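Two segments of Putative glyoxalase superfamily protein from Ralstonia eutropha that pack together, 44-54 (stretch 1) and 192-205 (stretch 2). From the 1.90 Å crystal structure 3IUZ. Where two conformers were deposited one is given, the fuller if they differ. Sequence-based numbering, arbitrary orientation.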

# COMPACT_ATOMS: atom_id res chain seq x y z
N GLU A 44 8.42 15.32 -3.42
CA GLU A 44 8.22 15.50 -1.98
C GLU A 44 6.83 15.03 -1.52
O GLU A 44 6.70 14.37 -0.47
CB GLU A 44 8.41 16.95 -1.60
CG GLU A 44 9.86 17.46 -1.79
CD GLU A 44 10.03 18.96 -1.65
OE1 GLU A 44 9.02 19.71 -1.66
OE2 GLU A 44 11.20 19.38 -1.52
N ILE A 45 5.79 15.39 -2.28
CA ILE A 45 4.45 15.03 -1.91
C ILE A 45 4.29 13.51 -1.97
O ILE A 45 3.67 12.90 -1.07
CB ILE A 45 3.40 15.76 -2.78
CG1 ILE A 45 3.37 17.23 -2.38
CG2 ILE A 45 2.00 15.14 -2.66
CD1 ILE A 45 2.78 18.19 -3.52
N ALA A 46 4.83 12.91 -3.03
CA ALA A 46 4.70 11.46 -3.19
C ALA A 46 5.38 10.71 -2.05
O ALA A 46 4.83 9.73 -1.52
CB ALA A 46 5.26 11.01 -4.54
N GLN A 47 6.58 11.16 -1.70
CA GLN A 47 7.34 10.58 -0.60
C GLN A 47 6.60 10.77 0.75
O GLN A 47 6.45 9.77 1.51
CB GLN A 47 8.74 11.17 -0.55
CG GLN A 47 9.60 10.75 0.63
CD GLN A 47 9.94 9.32 0.62
OE1 GLN A 47 9.92 8.66 -0.42
NE2 GLN A 47 10.28 8.80 1.81
N ALA A 48 6.06 11.97 0.99
CA ALA A 48 5.30 12.23 2.24
C ALA A 48 4.05 11.40 2.29
O ALA A 48 3.79 10.78 3.35
CB ALA A 48 5.00 13.66 2.47
N LEU A 49 3.30 11.33 1.18
CA LEU A 49 2.10 10.45 1.16
C LEU A 49 2.49 9.01 1.57
O LEU A 49 1.81 8.39 2.40
CB LEU A 49 1.41 10.42 -0.19
CG LEU A 49 0.31 9.39 -0.42
CD1 LEU A 49 -0.89 9.67 0.52
CD2 LEU A 49 -0.12 9.31 -1.89
N ASN A 50 3.57 8.50 0.96
CA ASN A 50 4.01 7.15 1.22
C ASN A 50 4.31 6.92 2.68
O ASN A 50 4.00 5.87 3.20
CB ASN A 50 5.25 6.79 0.40
CG ASN A 50 4.92 6.54 -1.05
OD1 ASN A 50 3.74 6.53 -1.41
ND2 ASN A 50 5.97 6.43 -1.93
N MSE A 51 4.94 7.90 3.31
CA MSE A 51 5.29 7.80 4.68
C MSE A 51 4.04 7.79 5.58
O MSE A 51 4.03 7.12 6.62
CB MSE A 51 6.28 8.93 5.04
CG MSE A 51 7.72 8.75 4.37
SE MSE A 51 8.80 10.25 4.68
CE MSE A 51 9.54 9.81 6.41
N VAL A 52 3.01 8.58 5.21
CA VAL A 52 1.78 8.64 5.97
C VAL A 52 1.11 7.29 5.86
O VAL A 52 0.64 6.74 6.88
CB VAL A 52 0.88 9.80 5.52
CG1 VAL A 52 -0.49 9.71 6.20
CG2 VAL A 52 1.60 11.14 5.78
N LEU A 53 1.16 6.70 4.65
CA LEU A 53 0.52 5.43 4.41
C LEU A 53 1.25 4.29 5.17
O LEU A 53 0.63 3.39 5.72
CB LEU A 53 0.41 5.13 2.89
CG LEU A 53 -0.59 6.00 2.11
CD1 LEU A 53 -0.49 5.71 0.58
CD2 LEU A 53 -2.03 5.79 2.65
N PHE A 54 2.56 4.35 5.17
CA PHE A 54 3.41 3.48 5.96
C PHE A 54 3.07 3.56 7.46
O PHE A 54 2.85 2.54 8.11
CB PHE A 54 4.89 3.81 5.71
CG PHE A 54 5.85 2.87 6.43
CD1 PHE A 54 6.12 1.62 5.90
CD2 PHE A 54 6.44 3.22 7.63
CE1 PHE A 54 6.99 0.72 6.56
CE2 PHE A 54 7.28 2.31 8.33
CZ PHE A 54 7.59 1.06 7.75
N ASP A 192 -1.25 23.19 0.37
CA ASP A 192 -2.09 22.45 -0.57
C ASP A 192 -1.61 21.01 -0.74
O ASP A 192 -2.40 20.11 -0.91
CB ASP A 192 -2.15 23.12 -1.96
CG ASP A 192 -3.02 24.38 -2.00
OD1 ASP A 192 -3.64 24.73 -0.97
OD2 ASP A 192 -3.07 24.99 -3.09
N GLY A 193 -0.30 20.80 -0.70
CA GLY A 193 0.23 19.45 -0.71
C GLY A 193 -0.15 18.62 0.50
O GLY A 193 -0.44 17.43 0.37
N ALA A 194 -0.11 19.25 1.67
CA ALA A 194 -0.53 18.64 2.92
C ALA A 194 -2.02 18.31 2.83
O ALA A 194 -2.44 17.24 3.27
CB ALA A 194 -0.26 19.58 4.12
N GLU A 195 -2.80 19.23 2.24
CA GLU A 195 -4.24 18.98 2.08
C GLU A 195 -4.46 17.82 1.14
O GLU A 195 -5.24 16.90 1.45
CB GLU A 195 -4.95 20.23 1.55
CG GLU A 195 -6.44 20.02 1.32
CD GLU A 195 -7.12 21.26 0.74
OE1 GLU A 195 -6.46 22.32 0.51
OE2 GLU A 195 -8.33 21.16 0.50
N LEU A 196 -3.75 17.80 0.01
CA LEU A 196 -3.89 16.65 -0.95
C LEU A 196 -3.59 15.31 -0.30
O LEU A 196 -4.33 14.32 -0.47
CB LEU A 196 -2.98 16.85 -2.17
CG LEU A 196 -2.94 15.74 -3.18
CD1 LEU A 196 -4.34 15.45 -3.71
CD2 LEU A 196 -1.91 16.06 -4.35
N ILE A 197 -2.50 15.26 0.46
CA ILE A 197 -2.14 14.00 1.13
C ILE A 197 -3.30 13.54 2.03
O ILE A 197 -3.69 12.37 2.02
CB ILE A 197 -0.83 14.13 1.93
CG1 ILE A 197 0.33 14.29 0.97
CG2 ILE A 197 -0.64 12.96 2.92
CD1 ILE A 197 1.62 14.87 1.68
N GLY A 198 -3.85 14.46 2.79
CA GLY A 198 -4.98 14.15 3.68
C GLY A 198 -6.17 13.56 2.93
O GLY A 198 -6.90 12.73 3.46
N LEU A 199 -6.37 14.01 1.70
CA LEU A 199 -7.53 13.61 0.90
C LEU A 199 -7.24 12.32 0.21
O LEU A 199 -8.17 11.57 -0.09
CB LEU A 199 -7.89 14.65 -0.14
CG LEU A 199 -8.45 15.97 0.40
CD1 LEU A 199 -8.49 17.03 -0.74
CD2 LEU A 199 -9.84 15.69 1.00
N LEU A 200 -5.96 12.04 -0.03
CA LEU A 200 -5.62 10.80 -0.71
C LEU A 200 -5.57 9.60 0.23
O LEU A 200 -5.85 8.47 -0.20
CB LEU A 200 -4.29 10.90 -1.46
CG LEU A 200 -4.27 11.88 -2.64
CD1 LEU A 200 -2.88 11.89 -3.31
CD2 LEU A 200 -5.38 11.52 -3.70
N VAL A 201 -5.17 9.83 1.47
CA VAL A 201 -4.98 8.72 2.39
C VAL A 201 -6.25 7.83 2.53
O VAL A 201 -6.12 6.58 2.50
CB VAL A 201 -4.42 9.19 3.74
CG1 VAL A 201 -4.64 8.13 4.85
CG2 VAL A 201 -2.92 9.60 3.58
N PRO A 202 -7.45 8.43 2.60
CA PRO A 202 -8.66 7.60 2.69
C PRO A 202 -9.01 6.77 1.46
O PRO A 202 -9.91 5.93 1.54
CB PRO A 202 -9.76 8.63 3.03
CG PRO A 202 -9.03 9.73 3.73
CD PRO A 202 -7.77 9.84 2.86
N CYS A 203 -8.29 6.94 0.32
CA CYS A 203 -8.49 6.08 -0.83
C CYS A 203 -7.91 4.69 -0.61
O CYS A 203 -8.32 3.69 -1.24
CB CYS A 203 -7.84 6.68 -2.09
SG CYS A 203 -8.48 8.32 -2.56
N PHE A 204 -6.90 4.61 0.27
CA PHE A 204 -6.21 3.37 0.59
C PHE A 204 -6.88 2.68 1.76
O PHE A 204 -6.26 2.43 2.83
CB PHE A 204 -4.71 3.63 0.83
CG PHE A 204 -4.04 4.28 -0.33
CD1 PHE A 204 -4.09 5.65 -0.49
CD2 PHE A 204 -3.39 3.52 -1.29
CE1 PHE A 204 -3.53 6.26 -1.56
CE2 PHE A 204 -2.79 4.14 -2.37
CZ PHE A 204 -2.84 5.48 -2.51
N GLU A 205 -8.13 2.32 1.49
CA GLU A 205 -9.03 1.75 2.49
C GLU A 205 -10.17 0.97 1.80
O GLU A 205 -10.27 0.94 0.57
CB GLU A 205 -9.62 2.87 3.35
CG GLU A 205 -8.63 3.70 4.16
CD GLU A 205 -7.81 2.89 5.15
OE1 GLU A 205 -8.15 1.72 5.45
OE2 GLU A 205 -6.81 3.45 5.64

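Two helical segments, 145 or more residues apart in sequence wherever they touch, pack with the N-to-C directions of helices 44-54 and 192-200 41° apart and their axes 9.9 Å apart at closest approach. No hydrogen bond crosses the contact; apolar side chains make most of it, some of them against the partner's backbone, and 508 Å² of surface, both sides summed, is buried between the stretches. Backbone polar groups are largely engaged within each helix, as in Leu49 N to Ile45 O (2.8 Å). On stretch 1 the contacting residues are Ile45, Ala48, Leu49, Val52 and Leu53, the three- and four-residue spacing that keeps one helical face turned to a neighbour.

Glu44 lies out of reach. Ile45 (chi1 m, chi2 t) has its CA-to-CB bond sideways to stretch 2; its CD1 is 4.0 Å from Gly193 CA, and its CG2 is 4.1 Å from Ile197 CG1. Gly193 suits this place because a CB there would point toward stretch 1 and fall only 3.2 Å from Ile45 CD1, a tight fit. Ala46 points away and Gln47 does not reach the partner.

Ala48 points toward stretch 2, and its short side chain accommodates the tip of Ile197, with Ala48 CB 3.7 Å from Ile197 CD1. Ile197 is the knob of the interface, seated among Ile45, Ala48, Leu49 and Val52; it has the largest covered area of any residue here, 90 Å². Its branched side chain fills the hole with CD1 near Ala48 and CG2 near both Leu49 and Val52.

The backbones come nearest at Leu49, whose CA is 5.5 Å from Ile197 CA. Leu49 leaves its CA sideways, but its end comes nearer the partner: CD1 lies 3.7 Å from Val201 CG2, and CD2 lies 4.0 Å from Leu200 CD1. Asn50 and Met51, the latter a selenomethionine, make no contact.

Val52 points toward stretch 2 and uses both branches, with CG1 3.6 Å from Val201 CG2 and CG2 4.1 Å from Ile197 CG2. Compact and beta-branched, it bridges these two partners without a long side chain.

Leu53 closes the contact where stretch 2 passes from its helix through a 3-10 segment. Its CD2 is 4.0 Å from Val201 CG2, so that methyl of Val201 meets Leu49, Val52 and Leu53 alike. Leu53 CD1 sits over one face of the Phe204 ring, 3.7 Å from the centroid and 8° off the normal, a CH-pi contact that a flat aromatic surface suits well.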